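Local coordinates for protein phytanoyl-CoA dioxygenase (Streptomyces malaysiense, PDB 6ZYL) that catalyses the beta-hydroxylation of thioholgamide as a non-heme monooxygenase and probably depends on iron and 2-oxoglutarate, at residues A94-V99 with I234-P239; D106-S111 with D248-V253. All blocks are in the same frame, centred on the assembly; numbering follows the deposited sequence.

Contact 1 (A94-V99 with I234-P239)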
ATOM      1  N   ALA A  94      16.298  -1.868   1.246  1.00 26.68           N
ATOM      2  CA  ALA A  94      16.084  -0.758   2.169  1.00 27.91           C
ATOM      3  C   ALA A  94      14.683  -0.807   2.765  1.00 25.52           C
ATOM      4  O   ALA A  94      14.496  -0.562   3.962  1.00 24.55           O
ATOM      5  CB  ALA A  94      16.319   0.574   1.458  1.00 26.57           C
ATOM      6  N   ILE A  95      13.682  -1.128   1.941  1.00 25.06           N
ATOM      7  CA  ILE A  95      12.315  -1.220   2.443  1.00 22.35           C
ATOM      8  C   ILE A  95      12.172  -2.429   3.359  1.00 21.94           C
ATOM      9  O   ILE A  95      11.609  -2.335   4.457  1.00 22.48           O
ATOM     10  CB  ILE A  95      11.315  -1.267   1.273  1.00 21.74           C
ATOM     11  CG1 ILE A  95      11.378   0.043   0.481  1.00 23.30           C
ATOM     12  CG2 ILE A  95       9.908  -1.514   1.791  1.00 20.97           C
ATOM     13  CD1 ILE A  95      10.543   0.059  -0.785  1.00 23.97           C
ATOM     14  N   LEU A  96      12.690  -3.582   2.931  1.00 22.08           N
ATOM     15  CA  LEU A  96      12.582  -4.783   3.753  1.00 23.78           C
ATOM     16  C   LEU A  96      13.299  -4.607   5.089  1.00 25.26           C
ATOM     17  O   LEU A  96      12.804  -5.055   6.130  1.00 25.17           O
ATOM     18  CB  LEU A  96      13.144  -5.988   3.001  1.00 24.10           C
ATOM     19  CG  LEU A  96      12.388  -6.418   1.743  1.00 27.39           C
ATOM     20  CD1 LEU A  96      12.986  -7.710   1.185  1.00 27.77           C
ATOM     21  CD2 LEU A  96      10.903  -6.591   2.011  1.00 24.59           C
ATOM     22  N   ASP A  97      14.467  -3.957   5.081  1.00 24.05           N
ATOM     23  CA  ASP A  97      15.177  -3.714   6.334  1.00 26.59           C
ATOM     24  C   ASP A  97      14.380  -2.790   7.245  1.00 25.73           C
ATOM     25  O   ASP A  97      14.286  -3.026   8.456  1.00 24.35           O
ATOM     26  CB  ASP A  97      16.558  -3.117   6.056  1.00 27.93           C
ATOM     27  CG  ASP A  97      17.532  -4.133   5.493  1.00 33.78           C
ATOM     28  OD1 ASP A  97      17.245  -5.347   5.566  1.00 36.07           O
ATOM     29  OD2 ASP A  97      18.589  -3.712   4.978  1.00 33.65           O
ATOM     30  N   ALA A  98      13.804  -1.727   6.679  1.00 24.55           N
ATOM     31  CA  ALA A  98      12.998  -0.814   7.481  1.00 24.63           C
ATOM     32  C   ALA A  98      11.782  -1.520   8.064  1.00 24.79           C
ATOM     33  O   ALA A  98      11.462  -1.347   9.245  1.00 23.90           O
ATOM     34  CB  ALA A  98      12.563   0.383   6.638  1.00 22.66           C
ATOM     35  N   VAL A  99      11.094  -2.324   7.251  1.00 24.91           N
ATOM     36  CA  VAL A  99       9.903  -3.018   7.733  1.00 25.27           C
ATOM     37  C   VAL A  99      10.279  -4.055   8.783  1.00 24.34           C
ATOM     38  O   VAL A  99       9.575  -4.225   9.786  1.00 26.26           O
ATOM     39  CB  VAL A  99       9.148  -3.652   6.551  1.00 23.67           C
ATOM     40  CG1 VAL A  99       8.005  -4.519   7.056  1.00 23.27           C
ATOM     41  CG2 VAL A  99       8.637  -2.571   5.605  1.00 23.17           C
ATOM     42  N   ILE A 234       2.493  -0.573  -0.327  1.00 21.24           N
ATOM     43  CA  ILE A 234       2.814  -1.979  -0.125  1.00 19.63           C
ATOM     44  C   ILE A 234       2.375  -2.367   1.276  1.00 20.89           C
ATOM     45  O   ILE A 234       2.819  -1.760   2.258  1.00 22.25           O
ATOM     46  CB  ILE A 234       4.315  -2.266  -0.300  1.00 20.84           C
ATOM     47  CG1 ILE A 234       4.877  -1.545  -1.522  1.00 20.95           C
ATOM     48  CG2 ILE A 234       4.561  -3.765  -0.410  1.00 20.90           C
ATOM     49  CD1 ILE A 234       6.397  -1.426  -1.504  1.00 20.02           C
ATOM     50  N   ASP A 235       1.519  -3.377   1.373  1.00 21.31           N
ATOM     51  CA  ASP A 235       1.095  -3.907   2.662  1.00 20.62           C
ATOM     52  C   ASP A 235       2.009  -5.059   3.057  1.00 22.49           C
ATOM     53  O   ASP A 235       2.047  -6.091   2.377  1.00 21.16           O
ATOM     54  CB  ASP A 235      -0.356  -4.373   2.608  1.00 21.61           C
ATOM     55  CG  ASP A 235      -1.331  -3.221   2.565  1.00 21.64           C
ATOM     56  OD1 ASP A 235      -1.099  -2.227   3.284  1.00 21.79           O
ATOM     57  OD2 ASP A 235      -2.319  -3.302   1.807  1.00 21.53           O
ATOM     58  N   TYR A 236       2.757  -4.874   4.141  1.00 19.57           N
ATOM     59  CA  TYR A 236       3.609  -5.911   4.699  1.00 18.86           C
ATOM     60  C   TYR A 236       2.953  -6.483   5.948  1.00 21.42           C
ATOM     61  O   TYR A 236       2.392  -5.744   6.762  1.00 20.58           O
ATOM     62  CB  TYR A 236       4.997  -5.361   5.038  1.00 19.93           C
ATOM     63  CG  TYR A 236       5.839  -5.047   3.819  1.00 19.00           C
ATOM     64  CD1 TYR A 236       6.608  -6.030   3.210  1.00 19.51           C
ATOM     65  CD2 TYR A 236       5.859  -3.769   3.277  1.00 19.69           C
ATOM     66  CE1 TYR A 236       7.379  -5.747   2.093  1.00 18.73           C
ATOM     67  CE2 TYR A 236       6.625  -3.476   2.161  1.00 19.17           C
ATOM     68  CZ  TYR A 236       7.383  -4.469   1.574  1.00 18.60           C
ATOM     69  OH  TYR A 236       8.145  -4.180   0.465  1.00 22.55           O
ATOM     70  N   ILE A 237       3.018  -7.807   6.084  1.00 22.79           N
ATOM     71  CA  ILE A 237       2.474  -8.509   7.238  1.00 22.75           C
ATOM     72  C   ILE A 237       3.490  -9.550   7.685  1.00 23.77           C
ATOM     73  O   ILE A 237       4.407  -9.912   6.947  1.00 22.91           O
ATOM     74  CB  ILE A 237       1.121  -9.196   6.935  1.00 21.81           C
ATOM     75  CG1 ILE A 237       1.300 -10.270   5.857  1.00 22.51           C
ATOM     76  CG2 ILE A 237       0.081  -8.179   6.502  1.00 22.05           C
ATOM     77  CD1 ILE A 237       0.060 -11.121   5.613  1.00 23.32           C
ATOM     78  N   THR A 238       3.315 -10.029   8.905  1.00 24.26           N
ATOM     79  CA  THR A 238       4.015 -11.199   9.406  1.00 25.48           C
ATOM     80  C   THR A 238       3.078 -12.396   9.411  1.00 27.11           C
ATOM     81  O   THR A 238       1.862 -12.255   9.240  1.00 24.00           O
ATOM     82  CB  THR A 238       4.542 -10.945  10.820  1.00 25.09           C
ATOM     83  OG1 THR A 238       3.490 -11.172  11.766  1.00 22.03           O
ATOM     84  CG2 THR A 238       5.068  -9.526  10.958  1.00 24.93           C
ATOM     85  N   PRO A 239       3.609 -13.605   9.616  1.00 26.62           N
ATOM     86  CA  PRO A 239       2.734 -14.789   9.689  1.00 25.02           C
ATOM     87  C   PRO A 239       1.793 -14.787  10.886  1.00 26.97           C
ATOM     88  O   PRO A 239       0.956 -15.692  10.991  1.00 29.51           O
ATOM     89  CB  PRO A 239       3.723 -15.965   9.766  1.00 31.35           C
ATOM     90  CG  PRO A 239       5.048 -15.407   9.292  1.00 30.94           C
ATOM     91  CD  PRO A 239       5.039 -13.955   9.697  1.00 26.69           C
TER

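Contact 2 (D106-S111 with D248-V253)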
ATOM      1  N   ASP A 106      10.181 -12.003   9.835  1.00 28.77           N
ATOM      2  CA  ASP A 106       9.302 -12.806   8.990  1.00 28.34           C
ATOM      3  C   ASP A 106       8.288 -11.877   8.337  1.00 25.26           C
ATOM      4  O   ASP A 106       7.423 -11.313   9.019  1.00 22.29           O
ATOM      5  CB  ASP A 106       8.607 -13.894   9.803  1.00 29.67           C
ATOM      6  CG  ASP A 106       9.588 -14.797  10.523  1.00 31.50           C
ATOM      7  OD1 ASP A 106      10.607 -15.177   9.910  1.00 31.32           O
ATOM      8  OD2 ASP A 106       9.341 -15.126  11.700  1.00 40.28           O
ATOM      9  N   LEU A 107       8.381 -11.734   7.016  1.00 24.18           N
ATOM     10  CA  LEU A 107       7.587 -10.745   6.304  1.00 25.03           C
ATOM     11  C   LEU A 107       6.981 -11.329   5.038  1.00 23.51           C
ATOM     12  O   LEU A 107       7.598 -12.156   4.363  1.00 23.11           O
ATOM     13  CB  LEU A 107       8.439  -9.525   5.931  1.00 25.70           C
ATOM     14  CG  LEU A 107       9.150  -8.786   7.064  1.00 24.57           C
ATOM     15  CD1 LEU A 107      10.100  -7.735   6.499  1.00 26.35           C
ATOM     16  CD2 LEU A 107       8.140  -8.149   8.001  1.00 23.53           C
ATOM     17  N   LEU A 108       5.771 -10.872   4.720  1.00 22.61           N
ATOM     18  CA  LEU A 108       5.102 -11.198   3.473  1.00 24.00           C
ATOM     19  C   LEU A 108       4.495  -9.927   2.899  1.00 21.32           C
ATOM     20  O   LEU A 108       4.123  -9.013   3.638  1.00 21.01           O
ATOM     21  CB  LEU A 108       4.002 -12.245   3.676  1.00 22.82           C
ATOM     22  CG  LEU A 108       4.416 -13.587   4.277  1.00 25.00           C
ATOM     23  CD1 LEU A 108       4.062 -13.623   5.752  1.00 25.82           C
ATOM     24  CD2 LEU A 108       3.745 -14.725   3.527  1.00 29.26           C
ATOM     25  N   VAL A 109       4.405  -9.876   1.574  1.00 19.04           N
ATOM     26  CA  VAL A 109       3.690  -8.810   0.883  1.00 22.00           C
ATOM     27  C   VAL A 109       2.249  -9.265   0.684  1.00 21.23           C
ATOM     28  O   VAL A 109       1.993 -10.265   0.003  1.00 20.92           O
ATOM     29  CB  VAL A 109       4.352  -8.466  -0.459  1.00 22.88           C
ATOM     30  CG1 VAL A 109       3.494  -7.466  -1.226  1.00 20.30           C
ATOM     31  CG2 VAL A 109       5.754  -7.918  -0.237  1.00 22.79           C
ATOM     32  N   TRP A 110       1.309  -8.535   1.277  1.00 20.99           N
ATOM     33  CA  TRP A 110      -0.100  -8.901   1.217  1.00 21.93           C
ATOM     34  C   TRP A 110      -0.838  -8.226   0.072  1.00 21.11           C
ATOM     35  O   TRP A 110      -1.769  -8.818  -0.486  1.00 20.08           O
ATOM     36  CB  TRP A 110      -0.776  -8.557   2.549  1.00 19.88           C
ATOM     37  CG  TRP A 110      -2.204  -8.989   2.644  1.00 19.83           C
ATOM     38  CD1 TRP A 110      -2.666 -10.246   2.908  1.00 22.06           C
ATOM     39  CD2 TRP A 110      -3.359  -8.162   2.485  1.00 20.11           C
ATOM     40  NE1 TRP A 110      -4.040 -10.252   2.921  1.00 20.55           N
ATOM     41  CE2 TRP A 110      -4.490  -8.983   2.662  1.00 20.10           C
ATOM     42  CE3 TRP A 110      -3.547  -6.805   2.205  1.00 20.07           C
ATOM     43  CZ2 TRP A 110      -5.790  -8.493   2.568  1.00 21.35           C
ATOM     44  CZ3 TRP A 110      -4.837  -6.320   2.113  1.00 21.59           C
ATOM     45  CH2 TRP A 110      -5.944  -7.163   2.293  1.00 23.12           C
ATOM     46  N   SER A 111      -0.448  -7.007  -0.298  1.00 20.11           N
ATOM     47  CA  SER A 111      -1.067  -6.328  -1.428  1.00 21.65           C
ATOM     48  C   SER A 111      -0.173  -5.183  -1.880  1.00 21.37           C
ATOM     49  O   SER A 111       0.721  -4.744  -1.152  1.00 19.96           O
ATOM     50  CB  SER A 111      -2.459  -5.799  -1.069  1.00 22.82           C
ATOM     51  OG  SER A 111      -2.371  -4.516  -0.471  1.00 25.13           O
ATOM     52  N   ASP A 248      -6.827 -16.883   1.611  1.00 24.98           N
ATOM     53  CA  ASP A 248      -6.025 -15.708   1.297  1.00 24.00           C
ATOM     54  C   ASP A 248      -4.632 -16.150   0.872  1.00 24.87           C
ATOM     55  O   ASP A 248      -4.202 -17.272   1.150  1.00 24.52           O
ATOM     56  CB  ASP A 248      -5.934 -14.752   2.498  1.00 26.32           C
ATOM     57  CG  ASP A 248      -5.784 -13.294   2.084  1.00 23.35           C
ATOM     58  OD1 ASP A 248      -5.539 -13.024   0.890  1.00 21.56           O
ATOM     59  OD2 ASP A 248      -5.909 -12.413   2.962  1.00 22.20           O
ATOM     60  N   SER A 249      -3.924 -15.249   0.190  1.00 22.59           N
ATOM     61  CA  SER A 249      -2.575 -15.528  -0.279  1.00 20.34           C
ATOM     62  C   SER A 249      -1.711 -14.281  -0.144  1.00 21.30           C
ATOM     63  O   SER A 249      -2.208 -13.158  -0.031  1.00 22.40           O
ATOM     64  CB  SER A 249      -2.574 -16.025  -1.735  1.00 21.47           C
ATOM     65  OG  SER A 249      -3.169 -15.084  -2.608  1.00 24.05           O
ATOM     66  N   ALA A 250      -0.398 -14.500  -0.149  1.00 19.22           N
ATOM     67  CA  ALA A 250       0.576 -13.435   0.037  1.00 23.14           C
ATOM     68  C   ALA A 250       1.920 -13.938  -0.468  1.00 24.10           C
ATOM     69  O   ALA A 250       2.100 -15.131  -0.725  1.00 21.47           O
ATOM     70  CB  ALA A 250       0.660 -13.004   1.504  1.00 21.80           C
ATOM     71  N   LEU A 251       2.867 -13.013  -0.607  1.00 24.08           N
ATOM     72  CA  LEU A 251       4.183 -13.314  -1.158  1.00 23.52           C
ATOM     73  C   LEU A 251       5.226 -13.261  -0.051  1.00 21.68           C
ATOM     74  O   LEU A 251       5.427 -12.212   0.572  1.00 21.89           O
ATOM     75  CB  LEU A 251       4.547 -12.339  -2.277  1.00 22.49           C
ATOM     76  CG  LEU A 251       5.908 -12.573  -2.934  1.00 24.21           C
ATOM     77  CD1 LEU A 251       5.938 -13.920  -3.644  1.00 24.54           C
ATOM     78  CD2 LEU A 251       6.247 -11.445  -3.899  1.00 23.79           C
ATOM     79  N   LEU A 252       5.893 -14.388   0.180  1.00 22.48           N
ATOM     80  CA  LEU A 252       6.957 -14.448   1.171  1.00 23.75           C
ATOM     81  C   LEU A 252       8.170 -13.667   0.682  1.00 23.95           C
ATOM     82  O   LEU A 252       8.662 -13.896  -0.426  1.00 23.07           O
ATOM     83  CB  LEU A 252       7.334 -15.903   1.435  1.00 30.21           C
ATOM     84  CG  LEU A 252       8.462 -16.204   2.417  1.00 28.69           C
ATOM     85  CD1 LEU A 252       8.057 -15.829   3.823  1.00 26.57           C
ATOM     86  CD2 LEU A 252       8.828 -17.684   2.327  1.00 31.74           C
ATOM     87  N   VAL A 253       8.645 -12.738   1.509  1.00 23.55           N
ATOM     88  CA  VAL A 253       9.810 -11.935   1.160  1.00 25.88           C
ATOM     89  C   VAL A 253      10.922 -12.010   2.198  1.00 24.85           C
ATOM     90  O   VAL A 253      12.089 -11.773   1.844  1.00 28.17           O
ATOM     91  CB  VAL A 253       9.416 -10.464   0.909  1.00 22.27           C
ATOM     92  CG1 VAL A 253       8.458 -10.365  -0.276  1.00 24.47           C
ATOM     93  CG2 VAL A 253       8.794  -9.843   2.152  1.00 23.18           C
TER

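Contact 1 (A94-V99 with I234-P239)
A helix packs on the face of the main β-sheet here, with I95, L96 and V99 of helix 93-103 closing over Y236 of strand 229-237. The axes of the two short segments come no nearer than 10.7 Å and cross at -46°, and the tyrosine side chain bridges the layers. With its ring carbon CG anti to the carbonyl carbon (chi1 -71°), Y236 reaches out toward the helix. The two branches of V99 divide the work: V99 CG2 makes a CH-pi contact over one face, 4.2 Å from the Y236 ring centroid and displaced toward the rim, and V99 CG1 sits 3.7 Å from Y236 CB. One turn earlier, I95 and L96 meet the far end of the ring. I95 CG2 is 3.5 Å from Y236 OH, and L96 CD2 approaches Y236 CE1 obliquely at 3.6 Å. The buried hydroxyl is satisfied by a hydrogen bond with V90 O, at the end of helix 84-90, which anchors the far end of the ring. I95 CD1 just reaches I234 CD1 at 4.5 Å. Replacing Y236 by an alanine is likely to open a gap under I95, L96 and V99 and to leave V90 O without its hydroxyl partner. Such apolar packing of a helix against the major sheet is consistent with the double-stranded β-helix core of the PhyH family.

Contact 2 (D106-S111 with D248-V253)
Backbone hydrogen bonds join L107 and V109 to V253 and L251, pairing strands 107-117 and 249-254 antiparallel. V109 and L251 form a hydrogen-bonded pair, V109 N reaching L251 O at 2.7 Å and L251 N returning to V109 O at 2.9 Å. V253 N adds a third bond, 3.1 Å from L107 O. Between them, L108 and L252 are a non-hydrogen-bonded pair, and L108 CA comes within 3.1 Å of L251 O in a CA-H...O contact.

Apolar side chains pack on both faces of this ribbon. On the face bearing V109 and L251, V109 CG2 presses crosswise on V253 CG1 at 3.6 Å, and V253 CG2 lies against L107 CB; L107 also rests on V99, and V253 on L96, so helix 93-103 covers this end. On the other face L108 packs between A250 and L252, its CB meeting A250 CB and its CG facing L252 CD1.

The polar link lies at the far end, where W110 NE1 donates to D248 OD2 over 2.9 Å in a nearly straight bond (164°). The acceptor lies at the indole edge, almost in its plane, yet the N-H comes from above the carboxylate, whose plane is turned 79° from the ring. W110 CG is anti to the backbone N (chi1 -175°), which swings the indole out toward D248. The other oxygen, D248 OD1, accepts S249 N at 2.8 Å. R289 and R286 of helix 273-295 form salt bridges with D248 OD2 and OD1, and R286 also makes a cation-pi contact with the W110 ring. This buried carboxylate, gripped by two arginines and an indole, ties the C-terminal helix to antiparallel strands of the main sheet, consistent with the jelly-roll core of PhyH proteins.

Overall arrangement
Both contacts are buried and converge on one sheet, their centres about 9 Å apart. They share a seam: strands 229-237 and 107-117 are neighbours, and the backbone nitrogens of W110 and L108 probably hydrogen-bond to the carbonyls of D235 and I237. Helix 93-103 is followed, after a short loop, by strand 107-117, so the chain that covers the sheet in contact 1 enters it in contact 2. Their chemistry differs accordingly. Contact 1 is a layer-to-layer interface, held by apolar side chains, whereas contact 2 joins strands within the layer through backbone bonds and, at one end, a charged cluster facing helix 273-295. Contact 2 buries more surface, 461 against 210 Å², although L252 and V253 remain partly exposed.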